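Local coordinates for chitooligosaccharide oxidase (Gibberella zeae, PDB 6Y0R), which oxidises the C1 hydroxyl of chitooligosaccharides to lactones, reducing molecular oxygen to hydrogen peroxide with a bicovalently bound FAD, at residues His162-Gly166 with Ile209-Ala214; Asn202-Trp207 with Val472-Tyr476; Ser392-His398 with Met460-Asn465. The contacts are given in a common frame with arbitrary orientation. Numbering follows the deposited sequence.

Helix 203-212 ties the three contacts together. Its first turn meets the C-terminal helix 466-476 in interaction 2; its far end meets helix 159-165 in interaction 1, beside the adenosine half of FAD; and interaction 3 borders on both. The centres of interactions 1 and 3 lie about 11 Å apart, and Trp462 NE1 reaches Gly211 O at 2.9 Å, while Tyr396 N lies 3.2 Å from Arg210 O. Interactions 2 and 3, with centres about 14 Å apart, are joined through Trp207, whose NE1 is 2.9 Å from Ser392 O. Interaction 1 contacts the cofactor directly, whereas in interactions 2 and 3 the side chains of Leu205 and Tyr396 remain about 10 and 8 Å from it.

Interaction 1 (His162-Gly166 with Ile209-Ala214); sequences HALHG and IRGAGA. With FAD (flavin-adenine dinucleotide), chain B.
The C-terminal part of helix 159-165 lies against the C-terminal part of helix 203-212 and the residues that follow, in the FAD-binding domain of the PCMH type. The backbones come very close: CA of His165 is 4.0 Å from CA of Gly211, and CA of Leu164 is 4.5 Å from CA of Gly213. Proximity calls for glycine at Gly213, where a CB would run into Leu164 CD2; at Gly211 (phi/psi 140/-22) and Gly166 (153/-97) it is the backbone angles, which would jam a CB against the preceding carbonyl. Arg210 is the centre of an inverse gamma turn. The carbonyl of Leu164 points into the bend, accepting a good hydrogen bond from Gly213 N (N to O 3.1 Å, 166°) and a weak one from Gly211 N (N to O 3.1 Å, 120°). A water donates to both His165 O (2.7 Å) and Gly211 O (2.8 Å), bridging the segments.

Leu164, in the mt rotamer, has the largest share of the interface: its CD2 packs on Ile209 CG2 at 3.5 Å, and its CD1 lies 3.7 Å from C4A of the adenine. Ala214, small enough to let the base in, brings CA to 3.5 Å from FAD N3A. The CA-to-CB bond of His165 points away from 209-214, yet with chi1 m its imidazole reaches the cofactor, NE2 donating to the ribose oxygen O4B of FAD at 3.3 Å.

Interaction 2 (Asn202-Trp207 with Val472-Tyr476); sequences NSDLFW and VKAKY
Tyr476, Asp204 and Val472 have the most surface buried where the start of helix 203-212, in the FAD-binding part of the chain, crosses the end of helix 466-476 in its berberine-like C-terminal part. The short axes of 203-207 and 472-476 approach to 10.4 Å, with a signed crossing angle of -119°; the closest CA pair is Asp204 with Val472, at 6.5 Å. Asn202 precedes the first helix at the N-cap position, but its side chain makes no capping bond and its ND2 instead binds His196 O.

Asp204 takes chi1 p, which turns its carboxylate to both neighbours across the gap: OD1 accepts from Tyr476 OH at 2.8 Å and OD2 forms a salt bridge with Lys475 NZ at 2.9 Å. Lys475 can span this distance because its four chi angles are all t. OD1 also accepts from Leu205 N within its own helix (2.9 Å). Tyr476, with chi1 m, turns one ring face to Leu205, whose CB stands 4.1 Å from the ring centroid, 28° off the normal, in a CH-pi contact. Val472 is a compact, branched filler: CG1 lies 3.8 Å from Asp204 O, and CG2 lies 4.3 Å from Trp207 CE3.

A tyrosine thus serves twice, its face taking a leucine and its hydroxyl an aspartate, so the helices are joined by apolar packing in the interior and by a charged, directional pairing toward the surface.

Interaction 3 (Ser392-His398 with Met460-Asn465); sequences SDTAYVH and MYWGSN
Residues 392-398, an irregular loop between strands 371-378 and 403-411, lie along the C-terminal end of helix 454-462. CA of Val397 is 5.5 Å from CA of Trp462, and CA of Ala395 is 6.2 Å from CA of Asn465. Gly463 leaves the helix with positive phi (48/-130), a conformation easy for glycine; a CB there would sit tight against Val397 CG1.

Asn465, chi1 m, suits a loop rich in carbonyls: its ND2 donates to Ala395 O (3.0 Å, 160°) and also to Pro391 O. His398 turns NE2 to Met460 O at 2.9 Å, with a second, weak bond to Met443 O. A water accepts from Val397 N (3.0 Å) and donates to Tyr461 O (2.6 Å). Compact, apolar Val397 points its CB toward 460-465, 3.4 Å from Trp462 O. The indole NH of Trp462 is satisfied by Gly211 O.

These bonds join the connection between two neighbouring strands of the seven-stranded antiparallel sheet to the berberine-like C-terminal region.

Interaction 1 (His162-Gly166 with Ile209-Ala214)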
loop_
_atom_site.group_PDB
_atom_site.type_symbol
_atom_site.label_atom_id
_atom_site.label_comp_id
_atom_site.label_asym_id
_atom_site.label_seq_id
_atom_site.Cartn_x
_atom_site.Cartn_y
_atom_site.Cartn_z
ATOM N N HIS A 162 5.386 0.256 0.517
ATOM C CA HIS A 162 4.406 -0.712 -0.010
ATOM C C HIS A 162 4.530 -2.034 0.724
ATOM O O HIS A 162 3.547 -2.535 1.254
ATOM C CB HIS A 162 4.718 -0.906 -1.513
ATOM C CG HIS A 162 3.624 -1.537 -2.295
ATOM N ND1 HIS A 162 3.761 -2.750 -2.960
ATOM C CD2 HIS A 162 2.401 -1.065 -2.582
ATOM C CE1 HIS A 162 2.622 -2.959 -3.629
ATOM N NE2 HIS A 162 1.789 -1.953 -3.420
ATOM N N ALA A 163 5.743 -2.606 0.726
ATOM C CA ALA A 163 5.984 -3.954 1.291
ATOM C C ALA A 163 5.931 -3.929 2.818
ATOM O O ALA A 163 5.546 -4.951 3.380
ATOM C CB ALA A 163 7.321 -4.502 0.859
ATOM N N LEU A 164 6.290 -2.835 3.463
ATOM C CA LEU A 164 6.305 -2.793 4.952
ATOM C C LEU A 164 4.888 -2.754 5.517
ATOM O O LEU A 164 4.729 -2.937 6.750
ATOM C CB LEU A 164 7.168 -1.618 5.396
ATOM C CG LEU A 164 8.667 -1.759 5.095
ATOM C CD1 LEU A 164 9.389 -0.469 5.420
ATOM C CD2 LEU A 164 9.293 -2.963 5.766
ATOM N N HIS A 165 3.875 -2.488 4.690
ATOM C CA HIS A 165 2.462 -2.462 5.160
ATOM C C HIS A 165 1.592 -3.473 4.430
ATOM O O HIS A 165 0.399 -3.570 4.812
ATOM C CB HIS A 165 1.886 -1.050 4.989
ATOM C CG HIS A 165 2.763 -0.045 5.654
ATOM N ND1 HIS A 165 2.689 0.272 6.982
ATOM C CD2 HIS A 165 3.789 0.667 5.146
ATOM C CE1 HIS A 165 3.605 1.197 7.276
ATOM N NE2 HIS A 165 4.365 1.374 6.143
ATOM N N GLY A 166 2.090 -4.154 3.399
ATOM C CA GLY A 166 1.267 -5.171 2.740
ATOM C C GLY A 166 1.697 -5.316 1.298
ATOM O O GLY A 166 2.766 -5.938 1.040
ATOM N N ILE A 209 8.123 -6.003 10.879
ATOM C CA ILE A 209 8.423 -5.277 9.609
ATOM C C ILE A 209 7.392 -5.694 8.558
ATOM O O ILE A 209 7.138 -4.893 7.653
ATOM C CB ILE A 209 9.890 -5.511 9.197
ATOM C CG1 ILE A 209 10.759 -4.348 9.695
ATOM C CG2 ILE A 209 10.114 -5.746 7.709
ATOM C CD1 ILE A 209 10.839 -4.252 11.134
ATOM N N ARG A 210 6.871 -6.905 8.665
ATOM C CA ARG A 210 5.922 -7.490 7.685
ATOM C C ARG A 210 4.523 -7.015 8.071
ATOM O O ARG A 210 3.696 -7.832 8.462
ATOM C CB ARG A 210 6.098 -9.009 7.571
ATOM C CG ARG A 210 7.431 -9.413 6.936
ATOM C CD ARG A 210 7.485 -10.913 6.707
ATOM N NE ARG A 210 7.505 -11.526 8.035
ATOM C CZ ARG A 210 7.160 -12.789 8.336
ATOM N NH1 ARG A 210 7.204 -13.179 9.615
ATOM N NH2 ARG A 210 6.718 -13.624 7.398
ATOM N N GLY A 211 4.295 -5.699 7.993
ATOM C CA GLY A 211 2.947 -5.129 8.124
ATOM C C GLY A 211 2.944 -3.850 8.933
ATOM O O GLY A 211 1.974 -3.034 8.782
ATOM N N ALA A 212 3.952 -3.627 9.782
ATOM C CA ALA A 212 4.050 -2.401 10.616
ATOM C C ALA A 212 5.478 -1.871 10.547
ATOM O O ALA A 212 6.023 -1.325 11.506
ATOM C CB ALA A 212 3.609 -2.737 12.032
ATOM N N GLY A 213 6.075 -1.970 9.363
ATOM C CA GLY A 213 7.523 -1.778 9.196
ATOM C C GLY A 213 8.034 -0.349 9.233
ATOM O O GLY A 213 9.246 -0.198 8.985
ATOM N N ALA A 214 7.245 0.678 9.547
ATOM C CA ALA A 214 7.762 2.045 9.782
ATOM C C ALA A 214 8.225 2.225 11.242
ATOM O O ALA A 214 8.860 3.243 11.524
ATOM C CB ALA A 214 6.740 3.072 9.435
HETATM P PA FAD B . 6.431 6.644 1.686
HETATM O O1A FAD B . 5.562 7.824 1.852
HETATM O O2A FAD B . 7.855 6.816 1.337
HETATM O O5B FAD B . 6.373 5.725 2.985
HETATM C C5B FAD B . 5.157 5.135 3.446
HETATM C C4B FAD B . 5.309 4.746 4.906
HETATM O O4B FAD B . 6.335 3.728 5.029
HETATM C C3B FAD B . 5.754 5.847 5.890
HETATM O O3B FAD B . 5.291 5.562 7.216
HETATM C C2B FAD B . 7.270 5.726 5.846
HETATM O O2B FAD B . 7.947 6.315 6.959
HETATM C C1B FAD B . 7.432 4.232 5.781
HETATM N N9A FAD B . 8.664 3.780 5.153
HETATM C C8A FAD B . 8.993 3.918 3.830
HETATM N N7A FAD B . 10.187 3.410 3.549
HETATM C C5A FAD B . 10.654 2.926 4.766
HETATM C C6A FAD B . 11.853 2.286 5.133
HETATM N N6A FAD B . 12.796 1.993 4.234
HETATM N N1A FAD B . 12.038 1.953 6.441
HETATM C C2A FAD B . 11.061 2.289 7.307
HETATM N N3A FAD B . 9.880 2.869 7.071
HETATM C C4A FAD B . 9.732 3.173 5.768
HETATM N N1 FAD B . -1.085 0.212 -2.575
HETATM C C2 FAD B . -1.373 -1.068 -2.854
HETATM O O2 FAD B . -1.343 -1.962 -1.933
HETATM N N3 FAD B . -1.664 -1.428 -4.139
HETATM C C4 FAD B . -1.693 -0.534 -5.198
HETATM O O4 FAD B . -1.952 -0.928 -6.348
HETATM C C4X FAD B . -1.382 0.821 -4.932
HETATM N N5 FAD B . -1.343 1.697 -5.938
HETATM C C5X FAD B . -0.905 2.973 -5.661
HETATM C C6 FAD B . -0.780 3.908 -6.724
HETATM C C7 FAD B . -0.365 5.207 -6.483
HETATM C C7M FAD B . -0.261 6.208 -7.617
HETATM C C8 FAD B . 0.011 5.603 -5.134
HETATM C C8M FAD B . 0.590 6.964 -4.805
HETATM C C9 FAD B . -0.162 4.673 -4.088
HETATM C C9A FAD B . -0.619 3.370 -4.331
HETATM N N10 FAD B . -0.741 2.443 -3.281
HETATM C C10 FAD B . -1.095 1.116 -3.550
HETATM C "C1'" FAD B . -0.483 2.815 -1.887
HETATM C "C2'" FAD B . 0.965 2.517 -1.491
HETATM O "O2'" FAD B . 1.150 1.118 -1.267
HETATM C "C3'" FAD B . 1.269 3.291 -0.235
HETATM O "O3'" FAD B . 1.088 4.686 -0.573
HETATM C "C4'" FAD B . 2.693 2.995 0.238
HETATM O "O4'" FAD B . 2.825 3.168 1.660
HETATM C "C5'" FAD B . 3.652 3.897 -0.485
HETATM O "O5'" FAD B . 5.016 3.520 -0.220
HETATM P P FAD B . 6.137 4.605 -0.498
HETATM O O1P FAD B . 7.456 4.007 -0.175
HETATM O O2P FAD B . 5.978 5.240 -1.830
HETATM O O3P FAD B . 5.702 5.759 0.554
HETATM O O HOH W 1 -0.415 -3.403 7.429
#

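Interaction 2 (Asn202-Trp207 with Val472-Tyr476)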
loop_
_atom_site.group_PDB
_atom_site.type_symbol
_atom_site.label_atom_id
_atom_site.label_comp_id
_atom_site.label_asym_id
_atom_site.label_seq_id
_atom_site.Cartn_x
_atom_site.Cartn_y
_atom_site.Cartn_z
ATOM N N ASN A 202 16.236 -12.765 14.759
ATOM C CA ASN A 202 15.460 -11.564 15.185
ATOM C C ASN A 202 14.048 -11.691 14.600
ATOM O O ASN A 202 13.543 -10.680 14.022
ATOM C CB ASN A 202 16.144 -10.273 14.749
ATOM C CG ASN A 202 17.520 -10.142 15.363
ATOM O OD1 ASN A 202 17.662 -10.349 16.581
ATOM N ND2 ASN A 202 18.524 -9.863 14.552
ATOM N N SER A 203 13.401 -12.835 14.775
ATOM C CA SER A 203 12.133 -13.169 14.090
ATOM C C SER A 203 11.021 -12.224 14.573
ATOM O O SER A 203 10.022 -12.088 13.839
ATOM C CB SER A 203 11.767 -14.602 14.247
ATOM O OG SER A 203 11.436 -14.883 15.592
ATOM N N ASP A 204 11.163 -11.630 15.774
ATOM C CA ASP A 204 10.164 -10.651 16.296
ATOM C C ASP A 204 10.216 -9.353 15.468
ATOM O O ASP A 204 9.150 -8.817 15.093
ATOM C CB ASP A 204 10.357 -10.420 17.801
ATOM C CG ASP A 204 11.741 -9.961 18.239
ATOM O OD1 ASP A 204 12.700 -9.998 17.441
ATOM O OD2 ASP A 204 11.860 -9.550 19.419
ATOM N N LEU A 205 11.394 -8.874 15.140
ATOM C CA LEU A 205 11.589 -7.693 14.282
ATOM C C LEU A 205 11.050 -8.044 12.891
ATOM O O LEU A 205 10.371 -7.216 12.284
ATOM C CB LEU A 205 13.059 -7.317 14.174
ATOM C CG LEU A 205 13.405 -6.118 13.302
ATOM C CD1 LEU A 205 12.753 -4.825 13.792
ATOM C CD2 LEU A 205 14.894 -5.940 13.254
ATOM N N PHE A 206 11.358 -9.236 12.390
ATOM C CA PHE A 206 10.933 -9.637 11.027
ATOM C C PHE A 206 9.404 -9.716 10.953
ATOM O O PHE A 206 8.816 -9.321 9.914
ATOM C CB PHE A 206 11.574 -10.960 10.629
ATOM C CG PHE A 206 11.351 -11.308 9.185
ATOM C CD1 PHE A 206 11.874 -10.499 8.194
ATOM C CD2 PHE A 206 10.623 -12.429 8.843
ATOM C CE1 PHE A 206 11.643 -10.809 6.864
ATOM C CE2 PHE A 206 10.419 -12.752 7.499
ATOM C CZ PHE A 206 10.957 -11.952 6.525
ATOM N N TRP A 207 8.766 -10.240 11.998
ATOM C CA TRP A 207 7.295 -10.225 12.151
ATOM C C TRP A 207 6.804 -8.762 12.052
ATOM O O TRP A 207 5.796 -8.550 11.337
ATOM C CB TRP A 207 6.897 -10.897 13.460
ATOM C CG TRP A 207 5.434 -10.983 13.690
ATOM C CD1 TRP A 207 4.571 -11.934 13.273
ATOM C CD2 TRP A 207 4.656 -10.050 14.457
ATOM N NE1 TRP A 207 3.314 -11.665 13.713
ATOM C CE2 TRP A 207 3.334 -10.512 14.439
ATOM C CE3 TRP A 207 4.990 -8.892 15.170
ATOM C CZ2 TRP A 207 2.304 -9.826 15.088
ATOM C CZ3 TRP A 207 3.972 -8.233 15.835
ATOM C CH2 TRP A 207 2.664 -8.694 15.771
ATOM N N VAL A 472 7.190 -5.505 20.605
ATOM C CA VAL A 472 8.310 -5.374 19.649
ATOM C C VAL A 472 8.836 -3.950 19.688
ATOM O O VAL A 472 10.043 -3.728 19.633
ATOM C CB VAL A 472 7.882 -5.867 18.249
ATOM C CG1 VAL A 472 9.021 -5.750 17.266
ATOM C CG2 VAL A 472 7.404 -7.310 18.325
ATOM N N LYS A 473 7.943 -2.972 19.734
ATOM C CA LYS A 473 8.300 -1.553 19.734
ATOM C C LYS A 473 9.129 -1.234 20.983
ATOM O O LYS A 473 10.112 -0.531 20.860
ATOM C CB LYS A 473 7.004 -0.751 19.647
ATOM C CG LYS A 473 7.166 0.749 19.604
ATOM C CD LYS A 473 7.447 1.271 18.217
ATOM C CE LYS A 473 7.821 2.716 18.243
ATOM N NZ LYS A 473 8.063 3.220 16.889
ATOM N N ALA A 474 8.717 -1.725 22.145
ATOM C CA ALA A 474 9.447 -1.497 23.411
ATOM C C ALA A 474 10.874 -2.060 23.289
ATOM O O ALA A 474 11.795 -1.450 23.833
ATOM C CB ALA A 474 8.672 -2.125 24.548
ATOM N N LYS A 475 11.067 -3.155 22.549
ATOM C CA LYS A 475 12.394 -3.808 22.395
ATOM C C LYS A 475 13.271 -3.028 21.413
ATOM O O LYS A 475 14.458 -2.837 21.680
ATOM C CB LYS A 475 12.230 -5.222 21.864
ATOM C CG LYS A 475 13.527 -6.000 21.742
ATOM C CD LYS A 475 13.337 -7.399 21.399
ATOM C CE LYS A 475 14.683 -8.038 21.125
ATOM N NZ LYS A 475 14.485 -9.389 20.598
ATOM N N TYR A 476 12.745 -2.623 20.258
ATOM C CA TYR A 476 13.572 -2.039 19.165
ATOM C C TYR A 476 13.503 -0.519 19.115
ATOM O O TYR A 476 14.469 0.089 18.682
ATOM C CB TYR A 476 13.181 -2.695 17.831
ATOM C CG TYR A 476 13.562 -4.150 17.765
ATOM C CD1 TYR A 476 14.889 -4.512 17.599
ATOM C CD2 TYR A 476 12.641 -5.172 17.900
ATOM C CE1 TYR A 476 15.266 -5.837 17.537
ATOM C CE2 TYR A 476 12.997 -6.509 17.796
ATOM C CZ TYR A 476 14.335 -6.841 17.670
ATOM O OH TYR A 476 14.767 -8.137 17.600
#

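Interaction 3 (Ser392-His398 with Met460-Asn465)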
loop_
_atom_site.group_PDB
_atom_site.type_symbol
_atom_site.label_atom_id
_atom_site.label_comp_id
_atom_site.label_asym_id
_atom_site.label_seq_id
_atom_site.Cartn_x
_atom_site.Cartn_y
_atom_site.Cartn_z
ATOM N N SER A 392 -2.266 -13.623 13.033
ATOM C CA SER A 392 -1.107 -13.429 13.922
ATOM C C SER A 392 0.207 -13.853 13.264
ATOM O O SER A 392 1.243 -13.657 13.864
ATOM C CB SER A 392 -1.345 -14.171 15.242
ATOM O OG SER A 392 -1.534 -15.540 14.964
ATOM N N ASP A 393 0.202 -14.430 12.049
ATOM C CA ASP A 393 1.451 -14.945 11.424
ATOM C C ASP A 393 2.424 -13.825 11.013
ATOM O O ASP A 393 3.649 -14.032 10.967
ATOM C CB ASP A 393 1.113 -15.845 10.243
ATOM C CG ASP A 393 0.561 -17.209 10.598
ATOM O OD1 ASP A 393 0.652 -17.615 11.791
ATOM O OD2 ASP A 393 0.025 -17.860 9.674
ATOM N N THR A 394 1.915 -12.634 10.659
ATOM C CA THR A 394 2.726 -11.440 10.356
ATOM C C THR A 394 2.037 -10.273 11.074
ATOM O O THR A 394 0.916 -10.470 11.540
ATOM C CB THR A 394 2.793 -11.146 8.853
ATOM O OG1 THR A 394 1.483 -10.879 8.350
ATOM C CG2 THR A 394 3.419 -12.281 8.055
ATOM N N ALA A 395 2.670 -9.112 11.114
ATOM C CA ALA A 395 2.013 -7.902 11.673
ATOM C C ALA A 395 0.772 -7.547 10.845
ATOM O O ALA A 395 -0.152 -6.926 11.390
ATOM C CB ALA A 395 3.003 -6.776 11.710
ATOM N N TYR A 396 0.680 -7.950 9.571
ATOM C CA TYR A 396 -0.499 -7.686 8.710
ATOM C C TYR A 396 -1.676 -8.534 9.219
ATOM O O TYR A 396 -1.675 -9.802 9.123
ATOM C CB TYR A 396 -0.193 -7.991 7.242
ATOM C CG TYR A 396 -1.319 -7.625 6.325
ATOM C CD1 TYR A 396 -2.368 -8.493 6.080
ATOM C CD2 TYR A 396 -1.339 -6.378 5.734
ATOM C CE1 TYR A 396 -3.415 -8.138 5.252
ATOM C CE2 TYR A 396 -2.384 -6.004 4.911
ATOM C CZ TYR A 396 -3.422 -6.886 4.669
ATOM O OH TYR A 396 -4.444 -6.526 3.835
ATOM N N VAL A 397 -2.677 -7.887 9.786
ATOM C CA VAL A 397 -3.712 -8.611 10.554
ATOM C C VAL A 397 -4.888 -9.053 9.681
ATOM O O VAL A 397 -5.583 -9.993 10.086
ATOM C CB VAL A 397 -4.158 -7.768 11.752
ATOM C CG1 VAL A 397 -5.138 -6.682 11.352
ATOM C CG2 VAL A 397 -4.753 -8.647 12.851
ATOM N N HIS A 398 -5.184 -8.388 8.565
ATOM C CA HIS A 398 -6.483 -8.515 7.859
ATOM C C HIS A 398 -6.465 -9.747 6.942
ATOM O O HIS A 398 -6.630 -9.618 5.708
ATOM C CB HIS A 398 -6.825 -7.198 7.147
ATOM C CG HIS A 398 -6.974 -6.048 8.081
ATOM N ND1 HIS A 398 -7.806 -6.095 9.197
ATOM C CD2 HIS A 398 -6.460 -4.789 8.033
ATOM C CE1 HIS A 398 -7.702 -4.923 9.823
ATOM N NE2 HIS A 398 -6.905 -4.126 9.144
ATOM N N MET A 460 -7.555 0.005 13.920
ATOM C CA MET A 460 -8.088 -0.251 12.557
ATOM C C MET A 460 -7.001 -0.939 11.704
ATOM O O MET A 460 -7.312 -1.899 10.951
ATOM C CB MET A 460 -8.497 1.043 11.871
ATOM C CG MET A 460 -9.645 1.756 12.491
ATOM S SD MET A 460 -11.145 0.956 12.008
ATOM C CE MET A 460 -12.309 2.055 12.840
ATOM N N TYR A 461 -5.762 -0.447 11.793
ATOM C CA TYR A 461 -4.703 -0.965 10.889
ATOM C C TYR A 461 -4.187 -2.340 11.327
ATOM O O TYR A 461 -3.925 -3.156 10.414
ATOM C CB TYR A 461 -3.529 -0.004 10.773
ATOM C CG TYR A 461 -3.851 1.367 10.227
ATOM C CD1 TYR A 461 -4.804 1.543 9.244
ATOM C CD2 TYR A 461 -3.260 2.488 10.783
ATOM C CE1 TYR A 461 -5.112 2.805 8.754
ATOM C CE2 TYR A 461 -3.538 3.753 10.294
ATOM C CZ TYR A 461 -4.475 3.911 9.289
ATOM O OH TYR A 461 -4.834 5.159 8.829
ATOM N N TRP A 462 -4.043 -2.585 12.630
ATOM C CA TRP A 462 -3.315 -3.788 13.133
ATOM C C TRP A 462 -4.184 -4.660 14.054
ATOM O O TRP A 462 -3.713 -5.746 14.406
ATOM C CB TRP A 462 -1.982 -3.398 13.754
ATOM C CG TRP A 462 -1.053 -2.754 12.763
ATOM C CD1 TRP A 462 -0.489 -3.350 11.662
ATOM C CD2 TRP A 462 -0.689 -1.371 12.701
ATOM N NE1 TRP A 462 0.258 -2.428 10.978
ATOM C CE2 TRP A 462 0.125 -1.196 11.566
ATOM C CE3 TRP A 462 -0.944 -0.266 13.515
ATOM C CZ2 TRP A 462 0.713 0.021 11.253
ATOM C CZ3 TRP A 462 -0.421 0.963 13.162
ATOM C CH2 TRP A 462 0.397 1.100 12.046
ATOM N N GLY A 463 -5.391 -4.221 14.447
ATOM C CA GLY A 463 -6.342 -5.076 15.175
ATOM C C GLY A 463 -5.701 -5.796 16.341
ATOM O O GLY A 463 -4.976 -5.188 17.180
ATOM N N SER A 464 -5.916 -7.110 16.392
ATOM C CA SER A 464 -5.485 -7.983 17.496
ATOM C C SER A 464 -3.961 -8.119 17.567
ATOM O O SER A 464 -3.461 -8.681 18.555
ATOM C CB SER A 464 -6.179 -9.320 17.356
ATOM O OG SER A 464 -5.883 -9.902 16.104
ATOM N N ASN A 465 -3.202 -7.610 16.581
ATOM C CA ASN A 465 -1.726 -7.637 16.604
ATOM C C ASN A 465 -1.146 -6.449 17.377
ATOM O O ASN A 465 0.048 -6.403 17.563
ATOM C CB ASN A 465 -1.165 -7.671 15.173
ATOM C CG ASN A 465 -1.267 -9.050 14.562
ATOM O OD1 ASN A 465 -1.451 -10.041 15.283
ATOM N ND2 ASN A 465 -1.203 -9.113 13.231
HETATM O O HOH W 2 -2.439 -4.994 9.256
#